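Local coordinates for glucose-resistance amylase regulator (Weissella paramesenteroides ATCC 33313, PDB 4RK6), which probably binds cis-regulatory DNA as a LacI-family transcription factor and repressor, and holds a glucose molecule in its sugar-binding region, at residues Val200-Gly203 against Leu204-Ala207; Gly226-Gln229 against Thr230-Arg234. All coordinates share one frame; numbering follows the deposited sequence.

Overall arrangement
Both contacts are local ones in a single part of the fold, inside the range of the periplasmic binding protein-like family, and their centres lie about 11 Å apart. Contact 1 comes first along the chain, two turns of helix 198-210; strand 220-223 follows, and contact 2 is the loop and short helix 229-232 beyond it. The two meet directly: a probable hydrogen bond joins the side chains of Q202 and Q229, and I205 packs on A233. Each also touches the second subunit, so the pair forms part of the dimer interface, while the side chain of L227, in contact 2, is about 6 Å from the bound glucose.

Contact 1. Residues Val200-Gly203 against Leu204-Ala207; sequences VGQG and LINA
Helix 198-210 is the crossover helix of the beta-alpha-beta unit formed with strands 192-195 and 220-223, and the contact spans two of its turns. Four successive bonds hold them: L204 N to V200 O, I205 N to G201 O, N206 N to Q202 O and A207 N to G203 O, the last at 2.9 Å. They are the ordinary i+4 to i ladder of an alpha-helix.

Side chains add to this along the same spacing. V200 CG1 approaches L204 CD1 at 4.4 Å, a loose apolar meeting on the flank turned to the sheet, where V200 touches A195 and L204 reaches A193 and I221. Aliphatic side chains suit this buried flank, and L204 also packs on S178 and V179 of helix 172-182. G201 brings no side chain, and L204 CD1 comes to 4.2 Å from G201 CA. A207, small enough for close approach, packs on Y176 and V179 of that neighbouring helix.

The polar flank is different. Q202 sets its CG anti to the backbone N (chi1 179°) and then bends at chi2, which brings NE2 to 3.5 Å from N206 OD1; the two amide planes are turned 39° apart. Stronger partners fix both amides. Q202 OE1 probably accepts from Q229 NE2, 3.0 Å away in the same chain, while Q202 packs on I232 of the second subunit. An amide suits position 206 because N206 ND2 bonds on both sides of the interface, to Y172 OH and to I232 O of the second subunit. I205 lies beside them, its CG2 4.1 Å from Q202 NE2, and covers A233 and P235.

Packed on the sheet and on helix 172-182, with Q202 and N206 at the second subunit, this is a buried crossover helix of a beta-alpha-beta unit, as in the periplasmic binding protein-like fold.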
ATOM      1  N   VAL A 200     -10.363   7.058  -3.271  1.00 18.41           N
ATOM      2  CA  VAL A 200     -11.331   7.883  -3.988  1.00 19.94           C
ATOM      3  C   VAL A 200     -11.689   9.078  -3.107  1.00 19.19           C
ATOM      4  O   VAL A 200     -11.759  10.218  -3.577  1.00 19.63           O
ATOM      5  CB  VAL A 200     -12.591   7.084  -4.373  1.00 20.06           C
ATOM      6  CG1 VAL A 200     -13.646   7.984  -5.010  1.00 19.46           C
ATOM      7  CG2 VAL A 200     -12.233   5.917  -5.272  1.00 22.10           C
ATOM      8  N   GLY A 201     -11.921   8.825  -1.820  1.00 20.04           N
ATOM      9  CA  GLY A 201     -12.220   9.873  -0.860  1.00 18.34           C
ATOM     10  C   GLY A 201     -11.088  10.886  -0.723  1.00 21.24           C
ATOM     11  O   GLY A 201     -11.317  12.086  -0.645  1.00 19.33           O
ATOM     12  N   GLN A 202      -9.855  10.395  -0.726  1.00 18.12           N
ATOM     13  CA  GLN A 202      -8.714  11.292  -0.675  1.00 19.20           C
ATOM     14  C   GLN A 202      -8.662  12.203  -1.929  1.00 20.76           C
ATOM     15  O   GLN A 202      -8.288  13.389  -1.849  1.00 20.72           O
ATOM     16  CB  GLN A 202      -7.440  10.490  -0.514  1.00 21.05           C
ATOM     17  CG  GLN A 202      -6.184  11.312  -0.465  1.00 23.74           C
ATOM     18  CD  GLN A 202      -6.064  12.101   0.816  1.00 24.93           C
ATOM     19  OE1 GLN A 202      -5.632  11.561   1.851  1.00 30.30           O
ATOM     20  NE2 GLN A 202      -6.440  13.376   0.767  1.00 22.71           N
ATOM     21  N   GLY A 203      -8.995  11.631  -3.070  1.00 19.84           N
ATOM     22  CA  GLY A 203      -9.033  12.383  -4.343  1.00 18.69           C
ATOM     23  C   GLY A 203     -10.053  13.485  -4.295  1.00 21.30           C
ATOM     24  O   GLY A 203      -9.797  14.599  -4.722  1.00 21.73           O
ATOM     25  N   LEU A 204     -11.223  13.162  -3.764  1.00 18.18           N
ATOM     26  CA  LEU A 204     -12.284  14.142  -3.586  1.00 20.77           C
ATOM     27  C   LEU A 204     -11.860  15.287  -2.653  1.00 19.27           C
ATOM     28  O   LEU A 204     -12.088  16.474  -2.954  1.00 19.25           O
ATOM     29  CB  LEU A 204     -13.506  13.463  -2.992  1.00 20.61           C
ATOM     30  CG  LEU A 204     -14.302  12.584  -3.966  1.00 17.62           C
ATOM     31  CD1 LEU A 204     -15.210  11.660  -3.178  1.00 19.75           C
ATOM     32  CD2 LEU A 204     -15.124  13.459  -4.884  1.00 23.40           C
ATOM     33  N   ILE A 205     -11.240  14.948  -1.522  1.00 18.27           N
ATOM     34  CA  ILE A 205     -10.770  15.969  -0.591  1.00 19.36           C
ATOM     35  C   ILE A 205      -9.803  16.929  -1.288  1.00 20.84           C
ATOM     36  O   ILE A 205      -9.935  18.162  -1.184  1.00 19.76           O
ATOM     37  CB  ILE A 205     -10.079  15.332   0.627  1.00 19.11           C
ATOM     38  CG1 ILE A 205     -11.126  14.735   1.568  1.00 19.62           C
ATOM     39  CG2 ILE A 205      -9.206  16.363   1.345  1.00 21.44           C
ATOM     40  CD1 ILE A 205     -10.497  13.977   2.717  1.00 22.61           C
ATOM     41  N   ASN A 206      -8.843  16.371  -2.009  1.00 20.23           N
ATOM     42  CA  ASN A 206      -7.844  17.205  -2.660  1.00 22.21           C
ATOM     43  C   ASN A 206      -8.429  18.048  -3.781  1.00 20.54           C
ATOM     44  O   ASN A 206      -7.997  19.184  -3.957  1.00 22.26           O
ATOM     45  CB  ASN A 206      -6.643  16.379  -3.144  1.00 22.62           C
ATOM     46  CG  ASN A 206      -5.702  16.036  -2.013  1.00 22.69           C
ATOM     47  OD1 ASN A 206      -5.903  16.469  -0.888  1.00 22.95           O
ATOM     48  ND2 ASN A 206      -4.673  15.278  -2.299  1.00 22.53           N
ATOM     49  N   ALA A 207      -9.378  17.499  -4.543  1.00 19.27           N
ATOM     50  CA  ALA A 207      -9.973  18.270  -5.637  1.00 22.70           C
ATOM     51  C   ALA A 207     -10.686  19.468  -5.044  1.00 25.11           C
ATOM     52  O   ALA A 207     -10.576  20.592  -5.554  1.00 24.36           O
ATOM     53  CB  ALA A 207     -10.928  17.423  -6.458  1.00 20.94           C
TER

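Contact 2. Residues Gly226-Gln229 against Thr230-Arg234; sequences GLQQ and TEIAR
I232 lays its CD1 across the amide of Q229, 3.6 Å from NE2 and 3.8 Å from OE1. The isoleucine holds CG1 between its backbone N and carbonyl carbon (chi1 72°), which carries the CD1 end back toward Q229, while its other branch, CG2, meets Q228 CG at 4.0 Å. Q229 bends at chi2; besides its bond to Q202, NE2 donates to Q229 OE1 of the second subunit, so a glutamine, with both a donor and an acceptor, suits this buried spot at the dimer interface.

The loop after strand 220-223, just past glucose-pocket residues I224 and D225, enters short helix 229-232 through an i+3 to i turn bond, T230 N to L227 O. Threonine suits the place because its hydroxyl gives L227 O a second donor, OG1, at 2.8 Å and nearly along the C=O axis. T230 OG1 is also bonded to R277 NH1. Q228 O likewise accepts from E231 N and I232 N, and A233 N returns to Q229 O as the chain leaves helical geometry. G226 turns with phi 76°, a backbone shape that a residue without a side chain adopts easily.

Water links the more exposed side: one molecule bridges G226 O and E231 OE2, another Q228 NE2 and E231 OE1. Past the helix R234 folds back, NH1 donating to both E231 O and A233 O within its guanidinium plane, while NE makes a salt bridge to D210 of the second subunit.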
ATOM      1  N   GLY A 226     -11.942   1.732   5.125  1.00 20.37           N
ATOM      2  CA  GLY A 226     -11.484   2.181   6.424  1.00 20.43           C
ATOM      3  C   GLY A 226     -10.033   1.889   6.740  1.00 24.19           C
ATOM      4  O   GLY A 226      -9.686   1.716   7.908  1.00 23.81           O
ATOM      5  N   LEU A 227      -9.194   1.841   5.713  1.00 24.46           N
ATOM      6  CA  LEU A 227      -7.751   1.645   5.889  1.00 21.81           C
ATOM      7  C   LEU A 227      -7.036   2.964   6.267  1.00 21.37           C
ATOM      8  O   LEU A 227      -7.692   3.993   6.507  1.00 20.33           O
ATOM      9  CB  LEU A 227      -7.163   0.966   4.665  1.00 30.66           C
ATOM     10  CG  LEU A 227      -7.712  -0.454   4.407  1.00 35.74           C
ATOM     11  CD1 LEU A 227      -7.302  -0.918   3.021  1.00 50.08           C
ATOM     12  CD2 LEU A 227      -7.246  -1.420   5.479  1.00 45.88           C
ATOM     13  N   GLN A 228      -5.697   2.917   6.353  1.00 23.59           N
ATOM     14  CA  GLN A 228      -4.912   4.027   6.898  1.00 27.34           C
ATOM     15  C   GLN A 228      -5.147   5.387   6.238  1.00 20.97           C
ATOM     16  O   GLN A 228      -5.108   6.404   6.909  1.00 20.34           O
ATOM     17  CB  GLN A 228      -3.417   3.698   6.837  1.00 33.67           C
ATOM     18  CG  GLN A 228      -2.531   4.777   7.436  1.00 39.14           C
ATOM     19  CD  GLN A 228      -1.051   4.491   7.272  1.00 61.96           C
ATOM     20  OE1 GLN A 228      -0.610   3.966   6.245  1.00 49.16           O
ATOM     21  NE2 GLN A 228      -0.269   4.862   8.279  1.00 39.00           N
ATOM     22  N   GLN A 229      -5.394   5.419   4.939  1.00 21.70           N
ATOM     23  CA  GLN A 229      -5.657   6.715   4.277  1.00 24.65           C
ATOM     24  C   GLN A 229      -6.769   7.525   4.941  1.00 21.32           C
ATOM     25  O   GLN A 229      -6.717   8.775   4.962  1.00 21.00           O
ATOM     26  CB  GLN A 229      -5.928   6.527   2.786  1.00 21.78           C
ATOM     27  CG  GLN A 229      -5.600   7.732   1.949  1.00 24.44           C
ATOM     28  CD  GLN A 229      -4.091   7.981   1.854  1.00 30.87           C
ATOM     29  OE1 GLN A 229      -3.287   7.039   1.812  1.00 33.68           O
ATOM     30  NE2 GLN A 229      -3.711   9.229   1.815  1.00 30.06           N
ATOM     31  N   THR A 230      -7.773   6.851   5.512  1.00 20.72           N
ATOM     32  CA  THR A 230      -8.868   7.563   6.174  1.00 17.53           C
ATOM     33  C   THR A 230      -8.448   8.298   7.441  1.00 18.61           C
ATOM     34  O   THR A 230      -9.069   9.273   7.824  1.00 21.55           O
ATOM     35  CB  THR A 230     -10.064   6.641   6.502  1.00 19.60           C
ATOM     36  OG1 THR A 230      -9.699   5.679   7.508  1.00 20.05           O
ATOM     37  CG2 THR A 230     -10.555   5.954   5.261  1.00 20.73           C
ATOM     38  N   GLU A 231      -7.367   7.830   8.060  1.00 21.48           N
ATOM     39  CA  GLU A 231      -6.790   8.428   9.271  1.00 19.07           C
ATOM     40  C   GLU A 231      -5.768   9.531   8.973  1.00 20.54           C
ATOM     41  O   GLU A 231      -5.548  10.415   9.807  1.00 22.36           O
ATOM     42  CB  GLU A 231      -6.090   7.335  10.091  1.00 25.87           C
ATOM     43  CG  GLU A 231      -6.953   6.134  10.470  1.00 38.18           C
ATOM     44  CD  GLU A 231      -6.134   4.882  10.782  1.00 77.16           C
ATOM     45  OE1 GLU A 231      -4.905   4.976  11.004  1.00 60.87           O
ATOM     46  OE2 GLU A 231      -6.724   3.782  10.795  1.00 48.48           O
ATOM     47  N   ILE A 232      -5.125   9.459   7.816  1.00 19.32           N
ATOM     48  CA  ILE A 232      -4.099  10.463   7.465  1.00 21.73           C
ATOM     49  C   ILE A 232      -4.675  11.591   6.611  1.00 22.04           C
ATOM     50  O   ILE A 232      -4.071  12.652   6.502  1.00 22.48           O
ATOM     51  CB  ILE A 232      -2.812   9.854   6.845  1.00 28.34           C
ATOM     52  CG1 ILE A 232      -3.020   9.347   5.445  1.00 29.64           C
ATOM     53  CG2 ILE A 232      -2.264   8.730   7.704  1.00 28.23           C
ATOM     54  CD1 ILE A 232      -1.791   8.666   4.864  1.00 49.32           C
ATOM     55  N   ALA A 233      -5.857  11.376   6.038  1.00 21.49           N
ATOM     56  CA  ALA A 233      -6.582  12.434   5.335  1.00 23.02           C
ATOM     57  C   ALA A 233      -6.915  13.553   6.303  1.00 22.21           C
ATOM     58  O   ALA A 233      -7.059  13.326   7.521  1.00 20.76           O
ATOM     59  CB  ALA A 233      -7.879  11.893   4.744  1.00 21.24           C
ATOM     60  N   ARG A 234      -7.046  14.755   5.763  1.00 18.96           N
ATOM     61  CA  ARG A 234      -7.502  15.906   6.530  1.00 18.39           C
ATOM     62  C   ARG A 234      -8.518  16.655   5.700  1.00 22.78           C
ATOM     63  O   ARG A 234      -8.162  17.238   4.676  1.00 22.73           O
ATOM     64  CB  ARG A 234      -6.331  16.815   6.933  1.00 24.55           C
ATOM     65  CG  ARG A 234      -5.383  16.195   7.954  1.00 20.13           C
ATOM     66  CD  ARG A 234      -5.990  16.146   9.357  1.00 21.79           C
ATOM     67  NE  ARG A 234      -5.086  15.599  10.370  1.00 21.43           N
ATOM     68  CZ  ARG A 234      -4.816  14.305  10.573  1.00 24.96           C
ATOM     69  NH1 ARG A 234      -5.322  13.348   9.794  1.00 19.65           N
ATOM     70  NH2 ARG A 234      -3.988  13.961  11.558  1.00 23.98           N
TER
HETATM   71  O   HOH W   1      -9.234   3.185  10.141  1.00 33.28           O
HETATM   72  O   HOH W   2      -2.091   6.127  10.591  1.00 42.67           O